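Local coordinates for protein toll-like receptor 13 (Mus musculus, PDB 4Z0C) that recognises and binds bacterial 23S rRNA as an innate immune receptor, signalling through MYD88 and TRAF6 to activate NF-kappa-B, at residues S652-D657 with T679-I684. Sequence-based numbering, arbitrary orientation.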
loop_
_atom_site.group_PDB
_atom_site.type_symbol
_atom_site.label_atom_id
_atom_site.label_comp_id
_atom_site.label_asym_id
_atom_site.label_seq_id
_atom_site.Cartn_x
_atom_site.Cartn_y
_atom_site.Cartn_z
ATOM N N SER A 652 2.025 29.476 -26.115
ATOM C CA SER A 652 3.149 29.581 -25.188
ATOM C C SER A 652 4.022 28.343 -25.123
ATOM O O SER A 652 4.941 28.285 -24.312
ATOM C CB SER A 652 2.656 29.913 -23.783
ATOM O OG SER A 652 1.956 31.138 -23.784
ATOM N N LEU A 653 3.717 27.349 -25.948
ATOM C CA LEU A 653 4.418 26.067 -25.895
ATOM C C LEU A 653 5.924 26.226 -26.069
ATOM O O LEU A 653 6.366 26.955 -26.948
ATOM C CB LEU A 653 3.856 25.120 -26.960
ATOM C CG LEU A 653 4.325 23.675 -26.831
ATOM C CD1 LEU A 653 3.734 23.024 -25.575
ATOM C CD2 LEU A 653 3.992 22.884 -28.077
ATOM N N MET A 654 6.712 25.551 -25.233
ATOM C CA MET A 654 8.180 25.543 -25.402
ATOM C C MET A 654 8.863 24.219 -25.080
ATOM O O MET A 654 10.049 24.066 -25.314
ATOM C CB MET A 654 8.858 26.701 -24.665
ATOM C CG MET A 654 8.481 26.911 -23.226
ATOM S SD MET A 654 9.024 28.568 -22.722
ATOM C CE MET A 654 8.246 29.604 -23.969
ATOM N N PHE A 655 8.085 23.249 -24.614
ATOM C CA PHE A 655 8.560 21.905 -24.360
ATOM C C PHE A 655 7.378 20.973 -24.609
ATOM O O PHE A 655 6.354 21.089 -23.945
ATOM C CB PHE A 655 9.019 21.796 -22.911
ATOM C CG PHE A 655 9.787 20.541 -22.596
ATOM C CD1 PHE A 655 9.132 19.407 -22.137
ATOM C CD2 PHE A 655 11.167 20.507 -22.720
ATOM C CE1 PHE A 655 9.844 18.256 -21.826
ATOM C CE2 PHE A 655 11.886 19.359 -22.411
ATOM C CZ PHE A 655 11.228 18.238 -21.962
ATOM N N PHE A 656 7.516 20.069 -25.576
ATOM C CA PHE A 656 6.443 19.161 -25.985
ATOM C C PHE A 656 7.048 17.787 -26.136
ATOM O O PHE A 656 7.902 17.568 -27.003
ATOM C CB PHE A 656 5.813 19.614 -27.301
ATOM C CG PHE A 656 4.809 18.642 -27.867
ATOM C CD1 PHE A 656 3.538 18.535 -27.317
ATOM C CD2 PHE A 656 5.127 17.859 -28.974
ATOM C CE1 PHE A 656 2.595 17.650 -27.845
ATOM C CE2 PHE A 656 4.198 16.975 -29.502
ATOM C CZ PHE A 656 2.924 16.869 -28.934
ATOM N N ASP A 657 6.624 16.873 -25.265
ATOM C CA ASP A 657 7.345 15.629 -25.064
ATOM C C ASP A 657 6.503 14.486 -25.552
ATOM O O ASP A 657 5.450 14.184 -24.980
ATOM C CB ASP A 657 7.659 15.452 -23.579
ATOM C CG ASP A 657 8.598 14.298 -23.312
ATOM O OD1 ASP A 657 8.712 13.394 -24.173
ATOM O OD2 ASP A 657 9.202 14.286 -22.224
ATOM N N THR A 679 11.153 24.207 -35.660
ATOM C CA THR A 679 10.709 25.214 -34.694
ATOM C C THR A 679 11.853 25.541 -33.757
ATOM O O THR A 679 12.597 24.665 -33.366
ATOM C CB THR A 679 9.463 24.775 -33.883
ATOM O OG1 THR A 679 9.016 25.857 -33.056
ATOM C CG2 THR A 679 9.747 23.528 -33.031
ATOM N N GLU A 680 12.028 26.813 -33.441
ATOM C CA GLU A 680 13.106 27.230 -32.547
ATOM C C GLU A 680 12.476 27.633 -31.230
ATOM O O GLU A 680 13.162 28.021 -30.288
ATOM C CB GLU A 680 13.886 28.395 -33.175
ATOM C CG GLU A 680 14.442 28.028 -34.549
ATOM C CD GLU A 680 15.198 29.152 -35.233
ATOM O OE1 GLU A 680 14.550 30.167 -35.561
ATOM O OE2 GLU A 680 16.412 29.008 -35.496
ATOM N N GLU A 681 11.151 27.549 -31.183
ATOM C CA GLU A 681 10.406 27.984 -30.022
ATOM C C GLU A 681 10.136 26.791 -29.110
ATOM O O GLU A 681 10.092 26.933 -27.886
ATOM C CB GLU A 681 9.098 28.631 -30.465
ATOM C CG GLU A 681 8.156 29.002 -29.339
ATOM C CD GLU A 681 8.478 30.363 -28.734
ATOM O OE1 GLU A 681 7.863 30.699 -27.695
ATOM O OE2 GLU A 681 9.328 31.099 -29.304
ATOM N N VAL A 682 9.999 25.608 -29.707
ATOM C CA VAL A 682 9.620 24.436 -28.949
ATOM C C VAL A 682 10.659 23.330 -29.009
ATOM O O VAL A 682 11.022 22.861 -30.086
ATOM C CB VAL A 682 8.262 23.849 -29.409
ATOM C CG1 VAL A 682 7.910 22.612 -28.558
ATOM C CG2 VAL A 682 7.162 24.892 -29.303
ATOM N N HIS A 683 11.113 22.905 -27.829
ATOM C CA HIS A 683 12.022 21.771 -27.711
ATOM C C HIS A 683 11.258 20.446 -27.610
ATOM O O HIS A 683 10.223 20.374 -26.965
ATOM C CB HIS A 683 12.987 21.911 -26.520
ATOM C CG HIS A 683 13.922 20.755 -26.399
ATOM N ND1 HIS A 683 14.996 20.578 -27.244
ATOM C CD2 HIS A 683 13.902 19.667 -25.588
ATOM C CE1 HIS A 683 15.615 19.450 -26.944
ATOM N NE2 HIS A 683 14.971 18.880 -25.941
ATOM N N ILE A 684 11.790 19.413 -28.256
ATOM C CA ILE A 684 11.145 18.115 -28.335
ATOM C C ILE A 684 12.132 16.987 -28.030
ATOM O O ILE A 684 12.935 16.610 -28.876
ATOM C CB ILE A 684 10.397 17.920 -29.700
ATOM C CG1 ILE A 684 9.149 18.805 -29.709
ATOM C CG2 ILE A 684 9.974 16.449 -29.929
ATOM C CD1 ILE A 684 8.714 19.224 -31.016
#
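Strand 655-657, the last of the solenoid's strands, is met on its outer edge by residues 682-684, which follow the turn 679-681 after helix 670-678 and run parallel to the strand, joined by a single bridge between Phe655 and His683. His683 straddles Phe655 with two backbone hydrogen bonds: its N gives a straight bond (171°) to Met654 O at 3.0 Å, from well above the carbonyl plane, and its O takes Phe656 N at 3.1 Å, nearly along the C=O axis. In the turn, Thr679 OG1 accepts weak hydrogen bonds from Glu681 N and Val682 N.

Val682 packs against both Leu653 and Phe656. Its CG2 sits against Leu653 O at 3.2 Å and meets Leu653 CD2 at 3.9 Å, while CG1, anti to the backbone N, touches Phe656 CB, also at 3.9 Å. Ile684 runs alongside Phe656, its CG1 near the plane of the ring at the edge; Trp675 of the helix packs on both Val682 and Ile684. On the other side Phe655 and His683 point the same way, rings oblique at 34°, with Phe655 CE2 3.8 Å from His683 CD2; Tyr1 and Phe3 from the amino-terminal end also meet the imidazole.

Backbone bonds thus fix the register and buried apolar side chains line the face with Leu653, Val682, Phe656 and Ile684, so the LRRCT cap continues the repeat pairing and closes the leucine-rich-repeat ectodomain, while His683 links it to the chain's start.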